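Local coordinates for gram-negative insecticidal protein (Chromobacterium piscinae, PDB 6FBM), which is an insecticidal toxin of the MACPF and beta-tripod families that probably acts on target cells by forming membrane pores, at residues 346-357 and 370-378; 17-25 and 34-43. All coordinates share one frame; numbering follows the deposited sequence.

Contact 1. Residues 346-357 and 370-378; sequences PSTSNGYKMVGQ and HAPIFKDLF
K353 and F374 face each other as an antiparallel hydrogen-bonded pair, which joins strand 352-354 to strand 373-376 at the edge of a four-stranded mixed sheet. The two bonds of the pair differ: F374 N reaches K353 O at 3.0 Å in the carbonyl plane, on a lone pair, whereas K353 N meets F374 O at 2.6 Å with a more bent N-H...O angle of 138°. On the face that carries Y352, I373 and K375, the K375 side chain crosses the tyrosine at about a right angle. Its CB sits over the centre of the ring, 3.7 Å from the Y352 centroid, in a CH-pi contact. With CG anti to the backbone N (chi1 173°) and the chain extended beyond it, K375 runs on past the ring until NZ donates to N350 O at 2.7 Å. N350 belongs to the type I' turn from S349 to Y352, so the lysine ties the turn to the neighbouring strand. Further along, I373 spreads its branches: CD1 packs on Y352 CB, while CG2 lies 3.5 Å from P346 CG and also meets the methyl of T348. T348 OG1 is engaged by D436. On the side to which F374 points, V355 crosses the phenylalanine at about a right angle, and V355 CG2 lies in plane at the ring edge, 3.7 Å from F374 CE2.

Beyond this shell, strand 318-321 bonds to the far side of strand 373-376 through the backbones of D321 with I373 and L319 with K375, and the side chains of Y352 and F374 rest against that strand. M354 in turn bonds through its backbone to D436 and V438. At the turn end, one water bridges the turn and the neighbouring segment, donating to G351 O at 2.7 Å and accepting from D376 N.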
loop_
_atom_site.group_PDB
_atom_site.type_symbol
_atom_site.label_atom_id
_atom_site.label_comp_id
_atom_site.label_asym_id
_atom_site.label_seq_id
_atom_site.Cartn_x
_atom_site.Cartn_y
_atom_site.Cartn_z
ATOM N N PRO A 346 -27.849 -46.961 50.728
ATOM C CA PRO A 346 -28.278 -47.136 49.358
ATOM C C PRO A 346 -27.071 -47.377 48.474
ATOM O O PRO A 346 -26.014 -46.801 48.711
ATOM C CB PRO A 346 -28.911 -45.794 49.016
ATOM C CG PRO A 346 -28.162 -44.811 49.844
ATOM C CD PRO A 346 -27.709 -45.536 51.080
ATOM N N SER A 347 -27.216 -48.254 47.493
ATOM C CA SER A 347 -26.141 -48.503 46.548
ATOM C C SER A 347 -26.124 -47.379 45.576
ATOM O O SER A 347 -27.176 -46.951 45.113
ATOM C CB SER A 347 -26.298 -49.851 45.831
ATOM O OG SER A 347 -26.011 -50.916 46.716
ATOM N N THR A 348 -24.918 -46.918 45.265
ATOM C CA THR A 348 -24.707 -45.773 44.397
ATOM C C THR A 348 -23.889 -46.129 43.174
ATOM O O THR A 348 -22.992 -46.977 43.242
ATOM C CB THR A 348 -23.990 -44.620 45.163
ATOM O OG1 THR A 348 -22.793 -45.091 45.781
ATOM C CG2 THR A 348 -24.900 -44.033 46.221
ATOM N N SER A 349 -24.179 -45.442 42.066
ATOM C CA SER A 349 -23.435 -45.597 40.805
ATOM C C SER A 349 -23.811 -44.452 39.862
ATOM O O SER A 349 -24.744 -43.690 40.150
ATOM C CB SER A 349 -23.797 -46.930 40.142
ATOM O OG SER A 349 -25.201 -46.956 39.859
ATOM N N ASN A 350 -23.098 -44.349 38.737
ATOM C CA ASN A 350 -23.396 -43.376 37.666
ATOM C C ASN A 350 -23.486 -41.947 38.178
ATOM O O ASN A 350 -24.369 -41.192 37.753
ATOM C CB ASN A 350 -24.723 -43.716 36.947
ATOM C CG ASN A 350 -24.747 -45.114 36.369
ATOM O OD1 ASN A 350 -23.686 -45.721 36.081
ATOM N ND2 ASN A 350 -25.970 -45.644 36.175
ATOM N N GLY A 351 -22.611 -41.583 39.115
ATOM C CA GLY A 351 -22.620 -40.244 39.670
ATOM C C GLY A 351 -23.761 -39.902 40.632
ATOM O O GLY A 351 -23.908 -38.729 41.041
ATOM N N TYR A 352 -24.558 -40.904 41.033
ATOM C CA TYR A 352 -25.543 -40.706 42.087
ATOM C C TYR A 352 -24.839 -40.852 43.426
ATOM O O TYR A 352 -23.911 -41.639 43.561
ATOM C CB TYR A 352 -26.664 -41.713 41.995
ATOM C CG TYR A 352 -27.708 -41.383 40.962
ATOM C CD1 TYR A 352 -27.572 -41.819 39.636
ATOM C CD2 TYR A 352 -28.843 -40.681 41.318
ATOM C CE1 TYR A 352 -28.526 -41.536 38.694
ATOM C CE2 TYR A 352 -29.812 -40.398 40.387
ATOM C CZ TYR A 352 -29.651 -40.818 39.064
ATOM O OH TYR A 352 -30.630 -40.522 38.139
ATOM N N LYS A 353 -25.293 -40.087 44.413
ATOM C CA LYS A 353 -24.577 -39.971 45.684
ATOM C C LYS A 353 -25.489 -40.195 46.892
ATOM O O LYS A 353 -26.655 -39.824 46.878
ATOM C CB LYS A 353 -23.910 -38.605 45.784
ATOM C CG LYS A 353 -23.037 -38.226 44.593
ATOM C CD LYS A 353 -21.784 -39.108 44.450
ATOM C CE LYS A 353 -21.043 -38.814 43.155
ATOM N NZ LYS A 353 -19.645 -39.308 43.240
ATOM N N MET A 354 -24.918 -40.806 47.920
ATOM C CA MET A 354 -25.569 -41.036 49.204
ATOM C C MET A 354 -25.558 -39.777 50.016
ATOM O O MET A 354 -24.537 -39.069 50.033
ATOM C CB MET A 354 -24.824 -42.128 49.979
ATOM C CG MET A 354 -25.356 -42.429 51.374
ATOM S SD MET A 354 -24.367 -43.744 52.053
ATOM C CE MET A 354 -24.965 -43.724 53.750
ATOM N N VAL A 355 -26.681 -39.510 50.696
ATOM C CA VAL A 355 -26.763 -38.393 51.650
ATOM C C VAL A 355 -27.037 -38.807 53.102
ATOM O O VAL A 355 -26.918 -37.975 54.017
ATOM C CB VAL A 355 -27.807 -37.371 51.210
ATOM C CG1 VAL A 355 -27.362 -36.751 49.899
ATOM C CG2 VAL A 355 -29.189 -37.990 51.083
ATOM N N GLY A 356 -27.381 -40.084 53.321
ATOM C CA GLY A 356 -27.720 -40.575 54.653
ATOM C C GLY A 356 -28.039 -42.043 54.660
ATOM O O GLY A 356 -28.237 -42.637 53.600
ATOM N N GLN A 357 -28.050 -42.623 55.861
ATOM C CA GLN A 357 -28.498 -44.007 56.079
ATOM C C GLN A 357 -29.978 -44.056 56.296
ATOM O O GLN A 357 -30.564 -43.108 56.819
ATOM C CB GLN A 357 -27.834 -44.639 57.307
ATOM C CG GLN A 357 -26.642 -45.463 56.929
ATOM C CD GLN A 357 -25.887 -45.975 58.103
ATOM O OE1 GLN A 357 -26.165 -45.629 59.251
ATOM N NE2 GLN A 357 -24.907 -46.807 57.829
ATOM N N HIS A 370 -36.518 -46.760 51.831
ATOM C CA HIS A 370 -35.424 -46.381 50.971
ATOM C C HIS A 370 -34.888 -45.011 51.366
ATOM O O HIS A 370 -35.638 -44.119 51.715
ATOM C CB HIS A 370 -35.890 -46.379 49.514
ATOM C CG HIS A 370 -36.234 -47.740 49.008
ATOM N ND1 HIS A 370 -35.312 -48.558 48.398
ATOM C CD2 HIS A 370 -37.403 -48.423 49.024
ATOM C CE1 HIS A 370 -35.902 -49.691 48.051
ATOM N NE2 HIS A 370 -37.167 -49.631 48.420
ATOM N N ALA A 371 -33.564 -44.891 51.307
ATOM C CA ALA A 371 -32.875 -43.622 51.419
ATOM C C ALA A 371 -32.583 -43.160 50.008
ATOM O O ALA A 371 -31.935 -43.861 49.258
ATOM C CB ALA A 371 -31.576 -43.771 52.190
ATOM N N PRO A 372 -33.043 -41.955 49.644
ATOM C CA PRO A 372 -32.784 -41.503 48.297
ATOM C C PRO A 372 -31.284 -41.202 48.034
ATOM O O PRO A 372 -30.498 -40.945 48.965
ATOM C CB PRO A 372 -33.632 -40.250 48.195
ATOM C CG PRO A 372 -33.730 -39.725 49.570
ATOM C CD PRO A 372 -33.649 -40.894 50.491
ATOM N N ILE A 373 -30.923 -41.283 46.766
ATOM C CA ILE A 373 -29.623 -40.867 46.272
ATOM C C ILE A 373 -29.820 -39.795 45.215
ATOM O O ILE A 373 -30.859 -39.730 44.576
ATOM C CB ILE A 373 -28.766 -42.056 45.762
ATOM C CG1 ILE A 373 -29.468 -42.845 44.654
ATOM C CG2 ILE A 373 -28.442 -42.960 46.939
ATOM C CD1 ILE A 373 -28.681 -44.028 44.138
ATOM N N PHE A 374 -28.846 -38.906 45.109
ATOM C CA PHE A 374 -28.970 -37.696 44.301
ATOM C C PHE A 374 -27.762 -37.546 43.403
ATOM O O PHE A 374 -26.656 -37.923 43.770
ATOM C CB PHE A 374 -29.106 -36.477 45.188
ATOM C CG PHE A 374 -30.303 -36.515 46.084
ATOM C CD1 PHE A 374 -31.517 -36.035 45.643
ATOM C CD2 PHE A 374 -30.216 -37.001 47.356
ATOM C CE1 PHE A 374 -32.629 -36.050 46.472
ATOM C CE2 PHE A 374 -31.328 -37.018 48.195
ATOM C CZ PHE A 374 -32.539 -36.523 47.757
ATOM N N LYS A 375 -27.999 -37.026 42.210
ATOM C CA LYS A 375 -26.956 -36.811 41.232
ATOM C C LYS A 375 -26.899 -35.333 40.851
ATOM O O LYS A 375 -27.924 -34.708 40.602
ATOM C CB LYS A 375 -27.209 -37.669 39.999
ATOM C CG LYS A 375 -26.255 -37.371 38.859
ATOM C CD LYS A 375 -26.328 -38.434 37.768
ATOM C CE LYS A 375 -25.422 -38.077 36.598
ATOM N NZ LYS A 375 -25.009 -39.309 35.871
ATOM N N ASP A 376 -25.683 -34.801 40.803
ATOM C CA ASP A 376 -25.431 -33.446 40.367
ATOM C C ASP A 376 -25.470 -33.412 38.833
ATOM O O ASP A 376 -24.444 -33.491 38.176
ATOM C CB ASP A 376 -24.077 -32.982 40.928
ATOM C CG ASP A 376 -23.887 -31.464 40.852
ATOM O OD1 ASP A 376 -24.651 -30.784 40.122
ATOM O OD2 ASP A 376 -22.978 -30.957 41.549
ATOM N N LEU A 377 -26.674 -33.308 38.280
ATOM C CA LEU A 377 -26.903 -33.530 36.824
ATOM C C LEU A 377 -26.111 -32.562 35.929
ATOM O O LEU A 377 -25.428 -32.988 34.991
ATOM C CB LEU A 377 -28.385 -33.381 36.478
ATOM C CG LEU A 377 -28.795 -33.684 35.030
ATOM C CD1 LEU A 377 -28.135 -34.936 34.431
ATOM C CD2 LEU A 377 -30.329 -33.814 34.961
ATOM N N PHE A 378 -26.201 -31.275 36.270
ATOM C CA PHE A 378 -25.569 -30.201 35.510
ATOM C C PHE A 378 -24.155 -29.855 35.994
ATOM O O PHE A 378 -23.582 -28.872 35.540
ATOM C CB PHE A 378 -26.473 -28.971 35.578
ATOM C CG PHE A 378 -27.905 -29.278 35.254
ATOM C CD1 PHE A 378 -28.263 -29.638 33.971
ATOM C CD2 PHE A 378 -28.862 -29.257 36.228
ATOM C CE1 PHE A 378 -29.563 -29.975 33.656
ATOM C CE2 PHE A 378 -30.180 -29.592 35.944
ATOM C CZ PHE A 378 -30.540 -29.937 34.641
HETATM O O HOH W 1 -23.392 -36.109 41.066
#

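Contact 2. Residues 17-25 and 34-43; sequences TSMGMGYDV and SLLGQPLFDF
S34 O receives the backbone N-H of D24 at 2.9 Å in an almost straight bond (177°), the donor lying nearly along the C=O axis. The same carbonyl oxygen sits 3.6 Å above the Y23 ring plane, offset toward the rim, and S34 CB makes a CH-pi contact over a face of that ring. Y23 reaches this place with CG anti to its own N (chi1 -161°), while its OH is held by L28 O and S31 N in the connecting loop. S34 OG bonds to L28 N and to a water. Two residues further on, L36 N meets G22 O at 2.9 Å from above the carbonyl plane; the two bonds flank Y23 and L35, an antiparallel non-hydrogen-bonded pair. L35 sends CD2 to M21 CB at 3.7 Å, crossing at about a right angle, and CD1 to S18. The M21 chain, bent at chi2 and chi3, lies alongside P39, with M21 CE 3.4 Å from P39 CB. After the chain corner at G37 and Q38, L40 N bonds weakly to G20 O, and the F41 and F43 rings both turn an edge to G20 CA. Backbone bonds from G20, M21 and Y23 then attach this short beta hairpin to strand 170-177 of the antiparallel MACPF sheet.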
loop_
_atom_site.group_PDB
_atom_site.type_symbol
_atom_site.label_atom_id
_atom_site.label_comp_id
_atom_site.label_asym_id
_atom_site.label_seq_id
_atom_site.Cartn_x
_atom_site.Cartn_y
_atom_site.Cartn_z
ATOM N N THR A 17 -20.925 9.314 13.419
ATOM C CA THR A 17 -22.051 8.686 12.721
ATOM C C THR A 17 -22.989 8.004 13.678
ATOM O O THR A 17 -24.103 7.686 13.299
ATOM C CB THR A 17 -21.607 7.614 11.712
ATOM O OG1 THR A 17 -20.866 6.595 12.404
ATOM C CG2 THR A 17 -20.742 8.228 10.598
ATOM N N SER A 18 -22.527 7.739 14.898
ATOM C CA SER A 18 -23.389 7.149 15.920
ATOM C C SER A 18 -24.248 8.161 16.651
ATOM O O SER A 18 -25.227 7.781 17.253
ATOM C CB SER A 18 -22.551 6.394 16.933
ATOM O OG SER A 18 -21.816 5.398 16.275
ATOM N N MET A 19 -23.875 9.433 16.598
ATOM C CA MET A 19 -24.529 10.439 17.400
ATOM C C MET A 19 -25.913 10.782 16.851
ATOM O O MET A 19 -26.127 10.888 15.632
ATOM C CB MET A 19 -23.673 11.683 17.506
ATOM C CG MET A 19 -22.320 11.434 18.161
ATOM S SD MET A 19 -22.355 10.458 19.688
ATOM C CE MET A 19 -23.118 11.652 20.810
ATOM N N GLY A 20 -26.878 10.865 17.754
ATOM C CA GLY A 20 -28.215 11.204 17.363
ATOM C C GLY A 20 -28.943 10.110 16.621
ATOM O O GLY A 20 -29.948 10.373 15.974
ATOM N N MET A 21 -28.445 8.887 16.707
ATOM C CA MET A 21 -29.090 7.755 16.079
ATOM C C MET A 21 -30.016 7.177 17.110
ATOM O O MET A 21 -29.678 7.160 18.302
ATOM C CB MET A 21 -28.106 6.648 15.742
ATOM C CG MET A 21 -27.218 6.814 14.528
ATOM S SD MET A 21 -28.067 7.242 12.982
ATOM C CE MET A 21 -27.666 8.972 13.012
ATOM N N GLY A 22 -31.146 6.637 16.637
ATOM C CA GLY A 22 -31.937 5.734 17.458
ATOM C C GLY A 22 -31.140 4.538 17.946
ATOM O O GLY A 22 -30.201 4.090 17.279
ATOM N N TYR A 23 -31.503 4.032 19.122
ATOM C CA TYR A 23 -30.817 2.895 19.708
ATOM C C TYR A 23 -31.793 1.839 20.144
ATOM O O TYR A 23 -32.823 2.162 20.738
ATOM C CB TYR A 23 -29.984 3.307 20.889
ATOM C CG TYR A 23 -28.935 2.317 21.234
ATOM C CD1 TYR A 23 -27.715 2.349 20.609
ATOM C CD2 TYR A 23 -29.151 1.339 22.193
ATOM C CE1 TYR A 23 -26.726 1.442 20.926
ATOM C CE2 TYR A 23 -28.154 0.422 22.516
ATOM C CZ TYR A 23 -26.944 0.482 21.880
ATOM O OH TYR A 23 -25.925 -0.399 22.170
ATOM N N ASP A 24 -31.447 0.587 19.862
ATOM C CA ASP A 24 -32.206 -0.528 20.357
ATOM C C ASP A 24 -31.792 -0.780 21.805
ATOM O O ASP A 24 -30.810 -1.456 22.085
ATOM C CB ASP A 24 -31.974 -1.769 19.505
ATOM C CG ASP A 24 -32.782 -2.959 19.983
ATOM O OD1 ASP A 24 -33.508 -2.848 21.009
ATOM O OD2 ASP A 24 -32.669 -4.021 19.323
ATOM N N VAL A 25 -32.589 -0.263 22.731
ATOM C CA VAL A 25 -32.297 -0.395 24.157
ATOM C C VAL A 25 -32.386 -1.829 24.657
ATOM O O VAL A 25 -31.923 -2.129 25.757
ATOM C CB VAL A 25 -33.188 0.511 25.015
ATOM C CG1 VAL A 25 -32.961 1.970 24.641
ATOM C CG2 VAL A 25 -34.669 0.140 24.900
ATOM N N SER A 34 -26.221 -2.008 17.554
ATOM C CA SER A 34 -27.584 -1.748 17.986
ATOM C C SER A 34 -28.095 -0.334 17.644
ATOM O O SER A 34 -29.169 0.081 18.154
ATOM C CB SER A 34 -27.711 -2.015 19.478
ATOM O OG SER A 34 -27.581 -3.390 19.723
ATOM N N LEU A 35 -27.357 0.394 16.795
ATOM C CA LEU A 35 -27.877 1.626 16.216
ATOM C C LEU A 35 -28.963 1.295 15.207
ATOM O O LEU A 35 -28.944 0.239 14.615
ATOM C CB LEU A 35 -26.781 2.438 15.530
ATOM C CG LEU A 35 -25.634 2.901 16.414
ATOM C CD1 LEU A 35 -24.483 3.371 15.545
ATOM C CD2 LEU A 35 -26.071 3.980 17.363
ATOM N N LEU A 36 -29.918 2.197 15.064
ATOM C CA LEU A 36 -31.083 1.997 14.221
ATOM C C LEU A 36 -31.019 2.993 13.102
ATOM O O LEU A 36 -30.438 4.062 13.251
ATOM C CB LEU A 36 -32.365 2.198 15.004
ATOM C CG LEU A 36 -32.583 1.263 16.199
ATOM C CD1 LEU A 36 -33.874 1.725 16.898
ATOM C CD2 LEU A 36 -32.672 -0.210 15.770
ATOM N N GLY A 37 -31.688 2.656 12.007
ATOM C CA GLY A 37 -31.370 3.174 10.683
ATOM C C GLY A 37 -31.299 4.666 10.484
ATOM O O GLY A 37 -30.221 5.204 10.205
ATOM N N GLN A 38 -32.456 5.326 10.597
ATOM C CA GLN A 38 -32.599 6.742 10.203
ATOM C C GLN A 38 -31.955 7.703 11.198
ATOM O O GLN A 38 -32.253 7.627 12.397
ATOM C CB GLN A 38 -34.068 7.167 9.950
ATOM C CG GLN A 38 -34.610 6.576 8.672
ATOM C CD GLN A 38 -35.701 5.535 8.878
ATOM O OE1 GLN A 38 -35.685 4.767 9.845
ATOM N NE2 GLN A 38 -36.650 5.514 7.964
ATOM N N PRO A 39 -31.054 8.605 10.722
ATOM C CA PRO A 39 -30.641 9.737 11.578
ATOM C C PRO A 39 -31.837 10.611 11.956
ATOM O O PRO A 39 -32.716 10.819 11.141
ATOM C CB PRO A 39 -29.651 10.516 10.698
ATOM C CG PRO A 39 -29.145 9.511 9.715
ATOM C CD PRO A 39 -30.326 8.601 9.441
ATOM N N LEU A 40 -31.864 11.077 13.194
ATOM C CA LEU A 40 -33.003 11.825 13.713
ATOM C C LEU A 40 -32.836 13.298 13.477
ATOM O O LEU A 40 -33.820 14.025 13.362
ATOM C CB LEU A 40 -33.156 11.580 15.213
ATOM C CG LEU A 40 -33.926 10.323 15.640
ATOM C CD1 LEU A 40 -33.699 9.093 14.758
ATOM C CD2 LEU A 40 -33.603 10.027 17.098
ATOM N N PHE A 41 -31.590 13.754 13.397
ATOM C CA PHE A 41 -31.298 15.165 13.427
ATOM C C PHE A 41 -30.495 15.576 12.228
ATOM O O PHE A 41 -29.893 14.750 11.555
ATOM C CB PHE A 41 -30.546 15.513 14.696
ATOM C CG PHE A 41 -31.168 14.958 15.941
ATOM C CD1 PHE A 41 -32.302 15.534 16.467
ATOM C CD2 PHE A 41 -30.632 13.857 16.568
ATOM C CE1 PHE A 41 -32.883 15.037 17.628
ATOM C CE2 PHE A 41 -31.210 13.344 17.714
ATOM C CZ PHE A 41 -32.342 13.938 18.243
ATOM N N ASP A 42 -30.555 16.871 11.948
ATOM C CA ASP A 42 -29.773 17.533 10.929
ATOM C C ASP A 42 -28.836 18.379 11.781
ATOM O O ASP A 42 -29.278 19.325 12.411
ATOM C CB ASP A 42 -30.695 18.407 10.069
ATOM C CG ASP A 42 -29.931 19.268 9.044
ATOM O OD1 ASP A 42 -28.684 19.247 8.975
ATOM O OD2 ASP A 42 -30.583 19.986 8.254
ATOM N N PHE A 43 -27.554 18.028 11.808
ATOM C CA PHE A 43 -26.601 18.661 12.733
ATOM C C PHE A 43 -25.909 19.919 12.208
ATOM O O PHE A 43 -25.021 20.449 12.879
ATOM C CB PHE A 43 -25.566 17.634 13.199
ATOM C CG PHE A 43 -26.118 16.610 14.130
ATOM C CD1 PHE A 43 -26.521 16.973 15.403
ATOM C CD2 PHE A 43 -26.229 15.283 13.740
ATOM C CE1 PHE A 43 -27.030 16.027 16.258
ATOM C CE2 PHE A 43 -26.726 14.333 14.602
ATOM C CZ PHE A 43 -27.122 14.697 15.857
HETATM O O HOH W 2 -29.517 -4.663 17.952
#

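Contact 2 closes before contact 1 opens along the chain, and the two lie on opposite sides of its centre, their own centres 57 Å apart and their nearest atoms about 29 Å apart. They share no sheet. The hairpin of 17-25 and 34-43 extends the large antiparallel sheet that runs through the MACPF part, whereas 346-357 and 370-378 sit in a small mixed sheet within the C-terminal family region. That sheet also takes in strands 318-321 and 513-515, so it draws together distant parts of the C-terminal half. The contacts thus lie in two separate parts of the chain, consistent with a pore-forming-type part joined to a beta-tripod part.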